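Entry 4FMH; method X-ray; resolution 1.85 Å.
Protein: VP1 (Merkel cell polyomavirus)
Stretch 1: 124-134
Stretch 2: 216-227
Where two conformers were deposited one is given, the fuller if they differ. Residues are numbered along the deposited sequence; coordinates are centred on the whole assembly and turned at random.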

# COMPACT_ATOMS: atom_id res chain seq x y z
N GLY B 124 -24.95 9.02 1.37
CA GLY B 124 -24.91 7.72 2.03
C GLY B 124 -23.49 7.24 2.26
O GLY B 124 -22.57 7.61 1.52
N ILE B 125 -23.30 6.45 3.31
CA ILE B 125 -22.04 5.74 3.51
C ILE B 125 -21.91 4.73 2.37
O ILE B 125 -22.77 3.86 2.23
N PRO B 126 -20.85 4.86 1.55
CA PRO B 126 -20.69 3.94 0.43
C PRO B 126 -20.42 2.51 0.90
O PRO B 126 -19.95 2.30 2.03
N VAL B 127 -20.75 1.55 0.05
CA VAL B 127 -20.42 0.14 0.28
C VAL B 127 -18.93 0.03 0.64
O VAL B 127 -18.05 0.38 -0.16
N SER B 128 -18.66 -0.49 1.83
CA SER B 128 -17.31 -0.51 2.39
C SER B 128 -17.24 -1.46 3.58
O SER B 128 -18.27 -1.95 4.05
N GLY B 129 -16.03 -1.71 4.06
CA GLY B 129 -15.84 -2.61 5.19
C GLY B 129 -15.30 -3.96 4.77
O GLY B 129 -14.34 -4.04 4.00
N VAL B 130 -15.90 -5.02 5.30
CA VAL B 130 -15.39 -6.38 5.09
C VAL B 130 -15.35 -6.74 3.60
O VAL B 130 -16.37 -6.70 2.91
N ASN B 131 -14.15 -7.07 3.12
CA ASN B 131 -13.96 -7.65 1.79
C ASN B 131 -13.40 -9.06 1.87
O ASN B 131 -12.55 -9.35 2.73
N TYR B 132 -13.86 -9.92 0.97
CA TYR B 132 -13.27 -11.23 0.79
C TYR B 132 -13.31 -11.55 -0.69
O TYR B 132 -14.39 -11.57 -1.30
N HIS B 133 -12.13 -11.81 -1.26
CA HIS B 133 -12.02 -12.07 -2.68
C HIS B 133 -11.14 -13.27 -2.95
O HIS B 133 -10.01 -13.34 -2.46
N MET B 134 -11.66 -14.21 -3.72
CA MET B 134 -10.92 -15.40 -4.10
C MET B 134 -11.46 -15.96 -5.40
O MET B 134 -12.64 -15.79 -5.72
N ILE B 216 -8.44 -11.35 2.31
CA ILE B 216 -9.49 -10.80 3.16
C ILE B 216 -9.10 -9.38 3.56
O ILE B 216 -7.92 -9.01 3.55
N GLN B 217 -10.12 -8.59 3.90
CA GLN B 217 -9.94 -7.27 4.49
C GLN B 217 -11.03 -7.09 5.53
O GLN B 217 -12.22 -7.14 5.19
N THR B 218 -10.64 -6.93 6.79
CA THR B 218 -11.63 -6.70 7.86
C THR B 218 -11.75 -5.20 8.18
O THR B 218 -11.24 -4.38 7.43
N GLY B 219 -12.44 -4.85 9.26
CA GLY B 219 -12.79 -3.46 9.54
C GLY B 219 -14.20 -3.17 9.05
O GLY B 219 -14.68 -3.80 8.12
N SER B 220 -14.88 -2.21 9.69
CA SER B 220 -16.30 -1.96 9.42
C SER B 220 -16.58 -1.02 8.24
O SER B 220 -17.57 -1.21 7.52
N GLN B 221 -15.73 -0.02 8.05
CA GLN B 221 -15.90 0.97 6.99
C GLN B 221 -14.65 1.10 6.13
O GLN B 221 -14.47 2.09 5.43
N THR B 222 -13.79 0.08 6.19
CA THR B 222 -12.56 0.04 5.39
C THR B 222 -12.89 0.25 3.92
O THR B 222 -13.80 -0.40 3.39
N PRO B 223 -12.17 1.16 3.24
CA PRO B 223 -12.41 1.41 1.82
C PRO B 223 -12.35 0.13 1.00
O PRO B 223 -11.44 -0.70 1.19
N THR B 224 -13.33 -0.05 0.12
CA THR B 224 -13.29 -1.11 -0.86
C THR B 224 -12.46 -0.59 -2.02
O THR B 224 -12.80 0.43 -2.63
N VAL B 225 -11.36 -1.29 -2.29
CA VAL B 225 -10.38 -0.86 -3.28
C VAL B 225 -10.20 -2.02 -4.26
O VAL B 225 -9.65 -3.07 -3.92
N LEU B 226 -10.71 -1.83 -5.48
CA LEU B 226 -10.70 -2.89 -6.49
C LEU B 226 -10.21 -2.35 -7.83
O LEU B 226 -10.43 -1.18 -8.15
N GLN B 227 -9.55 -3.21 -8.60
CA GLN B 227 -9.12 -2.86 -9.95
C GLN B 227 -9.79 -3.76 -10.97
O GLN B 227 -10.25 -4.86 -10.65

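The most unusual feature is a glycine, G129, wedged against the loop of the second stretch. Its phi/psi of 104/-134 by itself calls for glycine. A CB on G129 would also lie 2.3 Å from S220 O, a clash. G129 CA instead sits 3.2 Å from S220 O in a CA-H...O contact, and S220 O has no hydrogen-bond partner in the model. G129 N donates to T222 O at 2.7 Å.

Q217 is t at chi1 and chi2, and Q217 NE2 donates to G129 O at 3.0 Å. Q217 NE2 also donates to P223 O at 3.0 Å, within its own stretch. N131 (chi1 m) lies on the same sheet face as Q217. N131 ND2 donates to T224 OG1 at 3.0 Å and to G129 O at 3.2 Å, so G129 O accepts from both amides. N131 ND2 and Q217 NE2 are 3.4 Å apart, but both are donors and do not bond. T224 is m and points toward the first stretch.

H133 (m) continues the chain of polar contacts: H133 NE2 donates to N131 OD1 at 2.6 Å. L226 (m, t) points toward the first stretch and places L226 CD2 over one face of the H133 ring, 4.0 Å from the centroid, a CH-pi contact.

On the other face of the sheet, Y132 (t) and I216 (t, t) pair. I216 CG1 meets the edge of the tyrosine ring, 4.0 Å from Y132 CD1.

S128 (p) points toward the second stretch; S128 CB is 3.4 Å from T222 O. S128 OG donates to P126 O at 2.8 Å and accepts from the O of water 1 at 2.7 Å. The O of water 1 also makes weak bonds to Q221 O (3.4 Å) and Q221 OE1 (3.5 Å). I125 (m, t) points toward the second stretch, with I125 CG2 3.9 Å from Q221 OE1.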

# COMPACT_ATOMS: atom_id res chain seq x y z
CB ILE B 125 -21.98 5.00 4.88
CG1 ILE B 125 -22.13 6.00 6.04
CG2 ILE B 125 -20.67 4.20 5.01
CD1 ILE B 125 -22.49 5.36 7.38
CB PRO B 126 -19.47 4.48 -0.32
CG PRO B 126 -18.76 5.35 0.63
CD PRO B 126 -19.74 5.84 1.64
CB VAL B 127 -20.82 -0.74 -0.93
CG1 VAL B 127 -20.40 -2.18 -0.71
CG2 VAL B 127 -22.35 -0.66 -1.16
CB SER B 128 -16.89 0.90 2.81
OG SER B 128 -17.85 1.48 3.67
CB VAL B 130 -16.21 -7.44 5.87
CG1 VAL B 130 -15.74 -8.85 5.52
CG2 VAL B 130 -16.11 -7.18 7.39
CB ASN B 131 -13.04 -6.80 0.92
CG ASN B 131 -13.79 -5.71 0.16
OD1 ASN B 131 -13.92 -5.78 -1.07
ND2 ASN B 131 -14.28 -4.71 0.88
CB TYR B 132 -14.04 -12.29 1.59
CG TYR B 132 -13.47 -13.69 1.53
CD1 TYR B 132 -12.35 -14.04 2.31
CD2 TYR B 132 -14.03 -14.66 0.70
CE1 TYR B 132 -11.81 -15.33 2.25
CE2 TYR B 132 -13.50 -15.95 0.64
CZ TYR B 132 -12.40 -16.28 1.41
OH TYR B 132 -11.88 -17.55 1.35
CB HIS B 133 -11.48 -10.85 -3.42
CG HIS B 133 -12.34 -9.64 -3.25
ND1 HIS B 133 -13.49 -9.44 -3.98
CD2 HIS B 133 -12.25 -8.60 -2.38
CE1 HIS B 133 -14.06 -8.31 -3.59
NE2 HIS B 133 -13.32 -7.79 -2.62
CB MET B 134 -10.96 -16.46 -2.98
CG MET B 134 -12.25 -17.27 -2.86
SD MET B 134 -12.33 -18.76 -3.90
CE MET B 134 -11.05 -19.77 -3.17
CB ILE B 216 -9.74 -11.68 4.42
CG1 ILE B 216 -11.14 -11.41 5.01
CG2 ILE B 216 -8.64 -11.50 5.47
CD1 ILE B 216 -11.58 -12.44 6.08
CB GLN B 217 -10.04 -6.20 3.40
CG GLN B 217 -10.26 -4.78 3.90
CD GLN B 217 -10.52 -3.84 2.74
OE1 GLN B 217 -9.64 -3.60 1.92
NE2 GLN B 217 -11.75 -3.33 2.65
CB THR B 218 -11.38 -7.58 9.11
OG1 THR B 218 -10.20 -7.14 9.80
CG2 THR B 218 -11.21 -9.04 8.71
CB SER B 220 -17.00 -1.42 10.67
OG SER B 220 -16.32 -0.28 11.17
CB GLN B 221 -16.28 2.33 7.59
CG GLN B 221 -17.75 2.44 8.01
CD GLN B 221 -18.16 3.87 8.36
OE1 GLN B 221 -17.89 4.81 7.61
NE2 GLN B 221 -18.83 4.02 9.49
CB THR B 222 -11.84 -1.30 5.57
OG1 THR B 222 -11.82 -1.63 6.97
CG2 THR B 222 -10.40 -1.24 5.03
CB PRO B 223 -11.25 2.34 1.43
CG PRO B 223 -10.92 3.06 2.69
CD PRO B 223 -11.13 2.06 3.79
CB THR B 224 -14.70 -1.51 -1.31
OG1 THR B 224 -15.38 -2.11 -0.20
CG2 THR B 224 -14.65 -2.52 -2.49
CB VAL B 225 -9.02 -0.51 -2.62
CG1 VAL B 225 -7.95 -0.20 -3.67
CG2 VAL B 225 -9.18 0.67 -1.65
CB LEU B 226 -12.11 -3.50 -6.64
CG LEU B 226 -12.71 -4.15 -5.38
CD1 LEU B 226 -14.18 -4.47 -5.58
CD2 LEU B 226 -11.92 -5.41 -4.98
CB GLN B 227 -7.59 -2.97 -10.10
CG GLN B 227 -6.78 -2.01 -9.22
CD GLN B 227 -6.52 -2.60 -7.85
OE1 GLN B 227 -6.37 -3.81 -7.71
NE2 GLN B 227 -6.49 -1.74 -6.83
O HOH W 1 -17.04 3.98 4.33